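Local coordinates for protein dTDP-4-dehydrorhamnose reductase (PDB 2GGS) that binds NADPH in a Rossmann-type fold and probably reduces dTDP-4-dehydrorhamnose, the last step in making dTDP-L-rhamnose, at residues V70-I75 and W240-R244; A64-T68 and K79-N84; K220-F225 and L266-M271. All coordinates share one frame; numbering follows the deposited sequence.

Contacts 1 and 2 are neighbours, their centres about 14 Å apart, because helix 70-75 and helix 77-97 follow each other in the chain. They touch chiefly through C73, whose SG lies 3.3 Å from M67 O and 3.8 Å from A80 CB. Contact 2 belongs to the NADPH pocket itself: 64-68 runs along the cofactor, and 79-84 packs against it while I83 reaches the adenine. In contact 1 the side chain of V70 comes to about 7 Å from NADPH, while 240-244 brings in a distant part of the sequence. Contact 3 is remote from both, its nearest atoms about 15 Å from either, and the side chain of M271 stays about 12 Å from the cofactor.

Contact 1: V70-I75 and W240-R244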
loop_
_atom_site.group_PDB
_atom_site.type_symbol
_atom_site.label_atom_id
_atom_site.label_comp_id
_atom_site.label_asym_id
_atom_site.label_seq_id
_atom_site.Cartn_x
_atom_site.Cartn_y
_atom_site.Cartn_z
ATOM N N VAL A 70 -0.979 1.756 -11.658
ATOM C CA VAL A 70 -2.373 2.070 -11.907
ATOM C C VAL A 70 -2.767 2.004 -13.388
ATOM O O VAL A 70 -3.828 1.470 -13.740
ATOM C CB VAL A 70 -2.754 3.425 -11.259
ATOM C CG1 VAL A 70 -4.167 3.822 -11.622
ATOM C CG2 VAL A 70 -2.529 3.341 -9.754
ATOM N N ASP A 71 -1.901 2.517 -14.269
ATOM C CA ASP A 71 -2.255 2.554 -15.690
ATOM C C ASP A 71 -2.176 1.182 -16.315
ATOM O O ASP A 71 -3.026 0.827 -17.125
ATOM C CB ASP A 71 -1.383 3.555 -16.427
ATOM C CG ASP A 71 -1.604 4.949 -15.919
ATOM O OD1 ASP A 71 -2.748 5.445 -16.039
ATOM O OD2 ASP A 71 -0.650 5.500 -15.326
ATOM N N LYS A 72 -1.197 0.402 -15.876
ATOM C CA LYS A 72 -1.087 -0.987 -16.299
ATOM C C LYS A 72 -2.321 -1.781 -15.879
ATOM O O LYS A 72 -2.864 -2.539 -16.679
ATOM C CB LYS A 72 0.169 -1.621 -15.747
ATOM C CG LYS A 72 1.384 -1.253 -16.592
ATOM C CD LYS A 72 2.618 -2.085 -16.251
ATOM C CE LYS A 72 3.815 -1.615 -17.086
ATOM N NZ LYS A 72 3.836 -0.129 -17.266
ATOM N N CYS A 73 -2.803 -1.560 -14.644
ATOM C CA CYS A 73 -4.029 -2.252 -14.189
ATOM C C CYS A 73 -5.236 -1.939 -15.094
ATOM O O CYS A 73 -6.134 -2.773 -15.232
ATOM C CB CYS A 73 -4.379 -1.906 -12.723
ATOM S SG CYS A 73 -3.316 -2.577 -11.491
ATOM N N GLU A 74 -5.281 -0.736 -15.671
ATOM C CA GLU A 74 -6.429 -0.299 -16.450
ATOM C C GLU A 74 -6.529 -1.050 -17.774
ATOM O O GLU A 74 -7.640 -1.301 -18.252
ATOM C CB GLU A 74 -6.375 1.223 -16.697
ATOM C CG GLU A 74 -7.665 1.834 -17.148
ATOM C CD GLU A 74 -8.685 2.016 -16.010
ATOM O OE1 GLU A 74 -8.366 1.687 -14.862
ATOM O OE2 GLU A 74 -9.807 2.486 -16.268
ATOM N N ILE A 75 -5.373 -1.401 -18.331
ATOM C CA ILE A 75 -5.289 -2.161 -19.596
ATOM C C ILE A 75 -5.252 -3.679 -19.349
ATOM O O ILE A 75 -5.979 -4.447 -20.021
ATOM C CB ILE A 75 -4.038 -1.797 -20.427
ATOM C CG1 ILE A 75 -3.782 -0.291 -20.499
ATOM C CG2 ILE A 75 -4.136 -2.393 -21.841
ATOM C CD1 ILE A 75 -2.262 0.058 -20.461
ATOM N N TRP A 240 -1.568 9.607 -18.616
ATOM C CA TRP A 240 -2.388 8.745 -17.752
ATOM C C TRP A 240 -3.484 8.036 -18.547
ATOM O O TRP A 240 -4.185 8.664 -19.358
ATOM C CB TRP A 240 -3.000 9.547 -16.590
ATOM C CG TRP A 240 -2.066 9.699 -15.405
ATOM C CD1 TRP A 240 -0.776 9.283 -15.336
ATOM C CD2 TRP A 240 -2.347 10.342 -14.150
ATOM N NE1 TRP A 240 -0.231 9.600 -14.112
ATOM C CE2 TRP A 240 -1.179 10.249 -13.365
ATOM C CE3 TRP A 240 -3.475 10.981 -13.611
ATOM C CZ2 TRP A 240 -1.102 10.759 -12.053
ATOM C CZ3 TRP A 240 -3.398 11.493 -12.296
ATOM C CH2 TRP A 240 -2.220 11.377 -11.542
ATOM N N ILE A 241 -3.595 6.723 -18.352
ATOM C CA ILE A 241 -4.698 5.946 -18.922
ATOM C C ILE A 241 -5.885 5.936 -17.944
ATOM O O ILE A 241 -7.014 6.240 -18.323
ATOM C CB ILE A 241 -4.271 4.495 -19.322
ATOM C CG1 ILE A 241 -3.267 4.513 -20.484
ATOM C CG2 ILE A 241 -5.478 3.660 -19.729
ATOM C CD1 ILE A 241 -1.856 4.154 -20.099
ATOM N N ALA A 242 -5.627 5.603 -16.687
ATOM C CA ALA A 242 -6.707 5.514 -15.695
ATOM C C ALA A 242 -7.094 6.870 -15.102
ATOM O O ALA A 242 -6.269 7.773 -15.044
ATOM C CB ALA A 242 -6.306 4.539 -14.586
ATOM N N LYS A 243 -8.344 7.007 -14.669
ATOM C CA LYS A 243 -8.793 8.197 -13.943
ATOM C C LYS A 243 -8.353 8.046 -12.496
ATOM O O LYS A 243 -8.442 6.943 -11.955
ATOM C CB LYS A 243 -10.300 8.327 -14.011
ATOM C CG LYS A 243 -10.847 8.785 -15.372
ATOM C CD LYS A 243 -12.234 8.169 -15.706
ATOM C CE LYS A 243 -12.160 6.815 -16.481
ATOM N NZ LYS A 243 -11.302 6.869 -17.719
ATOM N N ARG A 244 -7.823 9.113 -11.898
ATOM C CA ARG A 244 -7.497 9.113 -10.449
ATOM C C ARG A 244 -8.623 9.785 -9.679
ATOM O O ARG A 244 -9.214 10.734 -10.185
ATOM C CB ARG A 244 -6.177 9.854 -10.193
ATOM C CG ARG A 244 -4.904 8.996 -10.245
ATOM C CD ARG A 244 -4.725 8.267 -11.573
ATOM N NE ARG A 244 -3.383 7.681 -11.637
ATOM C CZ ARG A 244 -2.869 7.152 -12.755
ATOM N NH1 ARG A 244 -3.597 7.130 -13.873
ATOM N NH2 ARG A 244 -1.647 6.638 -12.755
HETATM O O HOH W 1 -10.171 4.800 -14.897
#
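D71 turns its CG anti to its own carbonyl carbon (chi1 -63°), and R244 bends at chi2 to bring its guanidinium to that carboxylate. The result is an end-on, two-nitrogen salt bridge tying helix 70-75, which follows strand 60-63 of the Rossmann sheet, to the loop between strand 231-234 and helix 253-258. R244 NH1 meets D71 OD1 at 2.9 Å on its syn side, and R244 NH2 reaches D71 OD2 at 3.0 Å, almost straight (176°). The two planes are 47° apart, so OD2 is approached from above the carboxylate plane. NH1 also donates to A242 O, which helps hold the guanidinium in place.

OD1 also accepts two backbone bonds from the loop: I241 N at 2.8 Å, from above the carboxylate plane, and A242 N at 3.0 Å, nearly in line with the C-O bond. A carboxylate suits this place: OD1 gathers two loop amides and R244 NH1, while OD2 takes NH2. Cutting D71 back to an alanine is likely to leave R244 without its countercharge and the I241 and A242 amides without their shared acceptor, so that the loop could shift.

The guanidinium is sandwiched: V70 CG1 lies over the centre of one face, and the W240 ring covers the opposite one, with R244 CZ 3.5 Å above the ring plane. The small A242 lets the helix come close: its CB touches V70 CG1 and E74 OE1, an oxygen already bonded to Y129 N. Farther along, the branched I241 lays CG2 beside the aliphatic part of E74 and meets I75 CD1 with CD1. One water links the two segments, donating to E74 OE2 at 2.7 Å and accepting from K243 N at 2.9 Å.

Contact 2: A64-T68 and K79-N84; sequences AAAMT and KAYKIN. With NDP (NADPH dihydro-nicotinamide-adenine-dinucleotide phosphate), chain C.
Paired hydrogen bonds join N84 to the backbone of M67 in this part of the Rossmann-type cofactor pocket. M67 N donates its hydrogen bond to N84 OD1 at 2.9 Å, in the carbonyl plane and on a lone pair, while N84 ND2 returns a bond to M67 O at 3.2 Å, nearly straight at 166°. An asparagine suits the place because its amide offers an acceptor and a donor side by side, matching the N-H and C=O of one residue. S133 OG also bonds N84 ND2. A water adds a bridge, donating to both A65 O and I83 O.

Apolar packing centres on M67. With CG anti to the backbone N (chi1 179°) and the chain extended beyond it, the methionine reaches along the helix until SD lies 3.8 Å from A80 CA and from K79 CD; it crosses the methylenes of K79 at about a right angle. Nearer the backbone, M67 CB rests on I83 CG2 at 3.7 Å. The small A80 leaves the sulfur close to the helix backbone.

Cofactor contacts come from both segments. A66 N bonds the adenosine ribose oxygen O4B at 3.1 Å, T68 OG1 bonds the phosphate oxygen O1A at 2.9 Å, and I83 places CG1 and CD1 against the adenine. Small alanines at 64-66 let this backbone lie directly along NADPH. The chemistry is consistent with a second-shell role for N84: by holding both M67 N and O it probably helps set the backbone of A66, whose N-H meets the adenosine ribose.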
loop_
_atom_site.group_PDB
_atom_site.type_symbol
_atom_site.label_atom_id
_atom_site.label_comp_id
_atom_site.label_asym_id
_atom_site.label_seq_id
_atom_site.Cartn_x
_atom_site.Cartn_y
_atom_site.Cartn_z
ATOM N N ALA A 64 1.012 -7.830 1.468
ATOM C CA ALA A 64 1.369 -6.554 0.840
ATOM C C ALA A 64 1.606 -6.701 -0.657
ATOM O O ALA A 64 1.825 -5.714 -1.369
ATOM C CB ALA A 64 2.594 -5.924 1.513
ATOM N N ALA A 65 1.518 -7.922 -1.154
ATOM C CA ALA A 65 1.746 -8.077 -2.608
ATOM C C ALA A 65 0.606 -7.511 -3.473
ATOM O O ALA A 65 -0.583 -7.658 -3.133
ATOM C CB ALA A 65 1.906 -9.583 -2.927
ATOM N N ALA A 66 0.946 -6.921 -4.617
ATOM C CA ALA A 66 -0.073 -6.316 -5.513
ATOM C C ALA A 66 0.595 -5.785 -6.776
ATOM O O ALA A 66 1.780 -5.498 -6.757
ATOM C CB ALA A 66 -0.803 -5.165 -4.840
ATOM N N MET A 67 -0.203 -5.644 -7.823
ATOM C CA MET A 67 0.149 -4.925 -9.045
ATOM C C MET A 67 -0.307 -3.493 -8.808
ATOM O O MET A 67 -1.509 -3.192 -8.855
ATOM C CB MET A 67 -0.592 -5.540 -10.242
ATOM C CG MET A 67 -0.318 -4.848 -11.552
ATOM S SD MET A 67 -1.223 -5.748 -12.849
ATOM C CE MET A 67 -1.031 -4.622 -14.204
ATOM N N THR A 68 0.672 -2.624 -8.537
ATOM C CA THR A 68 0.380 -1.253 -8.117
ATOM C C THR A 68 0.558 -0.168 -9.190
ATOM O O THR A 68 0.372 1.019 -8.908
ATOM C CB THR A 68 1.237 -0.885 -6.872
ATOM O OG1 THR A 68 2.610 -0.875 -7.256
ATOM C CG2 THR A 68 1.039 -1.907 -5.740
ATOM N N LYS A 79 -4.754 -9.637 -15.484
ATOM C CA LYS A 79 -3.573 -9.756 -14.633
ATOM C C LYS A 79 -3.811 -9.075 -13.271
ATOM O O LYS A 79 -3.472 -9.647 -12.239
ATOM C CB LYS A 79 -2.359 -9.114 -15.298
ATOM C CG LYS A 79 -1.091 -9.242 -14.491
ATOM C CD LYS A 79 0.043 -8.462 -15.141
ATOM C CE LYS A 79 1.300 -8.443 -14.264
ATOM N NZ LYS A 79 2.423 -7.730 -14.982
ATOM N N ALA A 80 -4.353 -7.861 -13.306
ATOM C CA ALA A 80 -4.652 -7.107 -12.030
ATOM C C ALA A 80 -5.591 -7.903 -11.158
ATOM O O ALA A 80 -5.347 -8.080 -9.951
ATOM C CB ALA A 80 -5.238 -5.747 -12.350
ATOM N N TYR A 81 -6.660 -8.435 -11.748
ATOM C CA TYR A 81 -7.578 -9.279 -10.985
ATOM C C TYR A 81 -6.925 -10.473 -10.275
ATOM O O TYR A 81 -7.182 -10.767 -9.116
ATOM C CB TYR A 81 -8.768 -9.735 -11.876
ATOM C CG TYR A 81 -9.799 -10.506 -11.073
ATOM C CD1 TYR A 81 -10.792 -9.828 -10.351
ATOM C CD2 TYR A 81 -9.780 -11.910 -11.020
ATOM C CE1 TYR A 81 -11.751 -10.525 -9.605
ATOM C CE2 TYR A 81 -10.737 -12.611 -10.278
ATOM C CZ TYR A 81 -11.704 -11.895 -9.570
ATOM O OH TYR A 81 -12.628 -12.566 -8.850
ATOM N N LYS A 82 -6.084 -11.205 -10.977
ATOM C CA LYS A 82 -5.524 -12.390 -10.419
ATOM C C LYS A 82 -4.663 -12.145 -9.211
ATOM O O LYS A 82 -4.693 -12.951 -8.287
ATOM C CB LYS A 82 -4.656 -13.084 -11.458
ATOM C CG LYS A 82 -5.503 -13.841 -12.449
ATOM C CD LYS A 82 -4.799 -15.144 -12.828
ATOM C CE LYS A 82 -4.021 -15.008 -14.134
ATOM N NZ LYS A 82 -4.935 -15.149 -15.320
ATOM N N ILE A 83 -3.892 -11.064 -9.232
ATOM C CA ILE A 83 -2.975 -10.807 -8.107
ATOM C C ILE A 83 -3.670 -9.932 -7.056
ATOM O O ILE A 83 -3.527 -10.214 -5.872
ATOM C CB ILE A 83 -1.600 -10.217 -8.549
ATOM C CG1 ILE A 83 -0.600 -10.068 -7.382
ATOM C CG2 ILE A 83 -1.771 -8.864 -9.288
ATOM C CD1 ILE A 83 -0.396 -11.283 -6.500
ATOM N N ASN A 84 -4.401 -8.905 -7.505
ATOM C CA ASN A 84 -4.974 -7.944 -6.542
ATOM C C ASN A 84 -6.222 -8.446 -5.868
ATOM O O ASN A 84 -6.564 -7.994 -4.746
ATOM C CB ASN A 84 -5.286 -6.636 -7.251
ATOM C CG ASN A 84 -4.055 -5.845 -7.582
ATOM O OD1 ASN A 84 -2.934 -6.160 -7.154
ATOM N ND2 ASN A 84 -4.272 -4.759 -8.318
HETATM P PA NDP C . 5.248 -2.305 -4.549
HETATM O O1A NDP C . 4.857 -2.067 -5.948
HETATM O O2A NDP C . 6.510 -1.635 -4.153
HETATM O O5B NDP C . 5.388 -3.846 -4.229
HETATM C C5B NDP C . 4.531 -4.792 -4.842
HETATM C C4B NDP C . 4.931 -6.126 -4.266
HETATM O O4B NDP C . 3.994 -7.094 -4.745
HETATM C C3B NDP C . 6.341 -6.550 -4.643
HETATM O O3B NDP C . 6.945 -7.135 -3.520
HETATM C C2B NDP C . 6.063 -7.613 -5.713
HETATM O O2B NDP C . 7.104 -8.543 -5.694
HETATM C C1B NDP C . 4.771 -8.204 -5.166
HETATM N N9A NDP C . 4.042 -8.939 -6.205
HETATM C C8A NDP C . 3.403 -8.417 -7.289
HETATM N N7A NDP C . 2.879 -9.447 -8.013
HETATM C C5A NDP C . 3.194 -10.592 -7.384
HETATM C C6A NDP C . 2.935 -11.936 -7.678
HETATM N N6A NDP C . 2.326 -12.278 -8.848
HETATM N N1A NDP C . 3.440 -12.869 -6.814
HETATM C C2A NDP C . 4.165 -12.551 -5.672
HETATM N N3A NDP C . 4.428 -11.230 -5.401
HETATM C C4A NDP C . 3.951 -10.290 -6.250
HETATM O O3 NDP C . 3.930 -1.860 -3.715
HETATM P PN NDP C . 3.892 -1.072 -2.298
HETATM O O1N NDP C . 4.831 -1.572 -1.319
HETATM O O2N NDP C . 3.904 0.347 -2.724
HETATM O O5D NDP C . 2.384 -1.395 -1.873
HETATM C C5D NDP C . 2.116 -2.282 -0.792
HETATM C C4D NDP C . 0.620 -2.503 -0.608
HETATM O O4D NDP C . 0.021 -1.257 -0.338
HETATM C C3D NDP C . -0.095 -3.067 -1.833
HETATM O O3D NDP C . -1.125 -3.855 -1.299
HETATM C C2D NDP C . -0.673 -1.850 -2.511
HETATM O O2D NDP C . -1.790 -2.207 -3.307
HETATM C C1D NDP C . -1.045 -1.018 -1.260
HETATM N N1N NDP C . -1.133 0.409 -1.593
HETATM C C2N NDP C . -0.096 0.967 -2.291
HETATM C C3N NDP C . -0.002 2.339 -2.481
HETATM C C7N NDP C . 1.158 2.885 -3.248
HETATM O O7N NDP C . 1.133 4.238 -3.642
HETATM N N7N NDP C . 2.181 2.092 -3.559
HETATM C C4N NDP C . -1.066 3.269 -1.927
HETATM C C5N NDP C . -2.188 2.564 -1.204
HETATM C C6N NDP C . -2.155 1.171 -1.063
HETATM P P2B NDP C . 8.299 -8.550 -6.845
HETATM O O1X NDP C . 9.348 -9.349 -6.183
HETATM O O2X NDP C . 8.697 -7.143 -7.140
HETATM O O3X NDP C . 7.773 -9.201 -8.150
HETATM O O HOH W 2 -2.924 -9.164 -3.201
#

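Contact 3: K220-F225 and L266-M271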
loop_
_atom_site.group_PDB
_atom_site.type_symbol
_atom_site.label_atom_id
_atom_site.label_comp_id
_atom_site.label_asym_id
_atom_site.label_seq_id
_atom_site.Cartn_x
_atom_site.Cartn_y
_atom_site.Cartn_z
ATOM N N LYS A 220 6.772 21.577 -1.758
ATOM C CA LYS A 220 7.478 21.348 -0.489
ATOM C C LYS A 220 8.770 20.633 -0.759
ATOM O O LYS A 220 9.800 21.036 -0.188
ATOM C CB LYS A 220 6.705 20.491 0.531
ATOM C CG LYS A 220 5.591 21.176 1.237
ATOM C CD LYS A 220 5.041 20.242 2.310
ATOM C CE LYS A 220 5.922 20.289 3.551
ATOM N NZ LYS A 220 5.901 21.688 4.089
ATOM N N ILE A 221 8.758 19.590 -1.606
ATOM C CA ILE A 221 10.017 18.901 -1.835
ATOM C C ILE A 221 10.984 19.742 -2.686
ATOM O O ILE A 221 12.182 19.730 -2.423
ATOM C CB ILE A 221 9.968 17.378 -2.254
ATOM C CG1 ILE A 221 10.542 17.133 -3.640
ATOM C CG2 ILE A 221 8.669 16.605 -1.887
ATOM C CD1 ILE A 221 10.874 15.733 -3.871
ATOM N N LYS A 222 10.462 20.508 -3.639
ATOM C CA LYS A 222 11.274 21.515 -4.355
ATOM C C LYS A 222 11.947 22.500 -3.383
ATOM O O LYS A 222 13.158 22.677 -3.442
ATOM C CB LYS A 222 10.442 22.262 -5.408
ATOM C CG LYS A 222 11.258 23.122 -6.381
ATOM C CD LYS A 222 10.401 23.751 -7.428
ATOM C CE LYS A 222 10.970 25.082 -7.979
ATOM N NZ LYS A 222 12.437 25.134 -8.046
ATOM N N GLU A 223 11.152 23.121 -2.503
ATOM C CA GLU A 223 11.634 24.060 -1.470
ATOM C C GLU A 223 12.644 23.364 -0.567
ATOM O O GLU A 223 13.712 23.925 -0.261
ATOM C CB GLU A 223 10.454 24.601 -0.627
ATOM C CG GLU A 223 10.835 25.550 0.588
ATOM C CD GLU A 223 9.697 25.792 1.631
ATOM O OE1 GLU A 223 9.753 26.821 2.324
ATOM O OE2 GLU A 223 8.741 24.968 1.796
ATOM N N LYS A 224 12.322 22.135 -0.157
ATOM C CA LYS A 224 13.162 21.408 0.809
ATOM C C LYS A 224 14.614 21.289 0.335
ATOM O O LYS A 224 15.549 21.420 1.130
ATOM C CB LYS A 224 12.577 20.026 1.127
ATOM C CG LYS A 224 13.195 19.359 2.370
ATOM C CD LYS A 224 12.226 18.391 3.043
ATOM C CE LYS A 224 12.786 17.850 4.365
ATOM N NZ LYS A 224 13.503 16.559 4.170
ATOM N N PHE A 225 14.782 21.053 -0.960
ATOM C CA PHE A 225 16.095 20.699 -1.526
ATOM C C PHE A 225 16.586 21.665 -2.590
ATOM O O PHE A 225 17.506 21.339 -3.366
ATOM C CB PHE A 225 16.036 19.265 -2.075
ATOM C CG PHE A 225 15.566 18.265 -1.061
ATOM C CD1 PHE A 225 16.345 17.987 0.057
ATOM C CD2 PHE A 225 14.335 17.609 -1.204
ATOM C CE1 PHE A 225 15.928 17.080 1.022
ATOM C CE2 PHE A 225 13.904 16.685 -0.243
ATOM C CZ PHE A 225 14.720 16.427 0.885
ATOM N N LEU A 266 3.882 14.180 7.704
ATOM C CA LEU A 266 4.650 13.969 6.477
ATOM C C LEU A 266 6.106 13.596 6.796
ATOM O O LEU A 266 6.791 14.292 7.558
ATOM C CB LEU A 266 4.644 15.191 5.584
ATOM C CG LEU A 266 5.351 14.998 4.224
ATOM C CD1 LEU A 266 4.520 13.994 3.375
ATOM C CD2 LEU A 266 5.544 16.315 3.487
ATOM N N ASP A 267 6.555 12.486 6.227
ATOM C CA ASP A 267 7.862 11.958 6.475
ATOM C C ASP A 267 8.751 11.911 5.220
ATOM O O ASP A 267 9.065 10.890 4.756
ATOM C CB ASP A 267 7.739 10.582 7.136
ATOM C CG ASP A 267 9.057 9.933 7.421
ATOM O OD1 ASP A 267 9.976 10.603 7.798
ATOM O OD2 ASP A 267 9.150 8.745 7.243
ATOM N N LEU A 268 9.163 13.050 4.709
ATOM C CA LEU A 268 10.059 13.033 3.585
ATOM C C LEU A 268 11.412 12.349 3.748
ATOM O O LEU A 268 11.989 11.928 2.790
ATOM C CB LEU A 268 10.217 14.406 2.970
ATOM C CG LEU A 268 8.941 15.045 2.459
ATOM C CD1 LEU A 268 9.215 16.430 1.972
ATOM C CD2 LEU A 268 8.355 14.201 1.374
ATOM N N ASP A 269 11.904 12.249 4.956
ATOM C CA ASP A 269 13.089 11.460 5.204
ATOM C C ASP A 269 12.912 9.952 4.884
ATOM O O ASP A 269 13.841 9.219 4.884
ATOM C CB ASP A 269 13.548 11.606 6.645
ATOM C CG ASP A 269 14.198 12.969 6.955
ATOM O OD1 ASP A 269 14.514 13.731 6.080
ATOM O OD2 ASP A 269 14.388 13.189 8.130
ATOM N N GLY A 270 11.680 9.539 4.647
ATOM C CA GLY A 270 11.376 8.175 4.252
ATOM C C GLY A 270 11.586 7.897 2.783
ATOM O O GLY A 270 11.391 6.809 2.328
ATOM N N MET A 271 11.944 8.938 2.061
ATOM C CA MET A 271 12.321 8.794 0.638
ATOM C C MET A 271 13.670 8.088 0.546
ATOM O O MET A 271 14.589 8.343 1.358
ATOM C CB MET A 271 12.424 10.157 -0.048
ATOM C CG MET A 271 11.103 10.809 -0.350
ATOM S SD MET A 271 11.346 12.269 -1.340
ATOM C CE MET A 271 11.723 13.408 -0.056
#
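L268 carries the centre of this largely apolar contact, its CD1 set 3.7 Å from K224 CD and 3.9 Å from I221 CG2. The lysine and the leucine slide past each other in opposite directions, and it is the methylene CD of the lysine that meets the leucine methyl CD1, with NZ carried on toward D269. A leucine with two methyls suits the spot, since CD2 also faces I221 CG2. On one flank K220 lays CE 4.0 Å from L266 CD2; on the other, M271 CE comes to the edge of the F225 ring, near its plane, at 3.9 Å from CE2. The bend at chi3 (-83°) turns that methyl toward the ring, while M271 SD lies near I221 CD1.

One ion pair spans the contact: K224 NZ and D269 OD1, 3.6 Å apart, form a long salt bridge. K224 CG also packs over one face of F225.

Farther out, the 3-10 turn at 268-270 presents L268, and D267 before it is fixed by R187 and S185. The contact thus joins the end of helix 214-224 to the C-terminal loop, with I221 and F225 also packing on helix 160-169 and D269 touching helix 186-199.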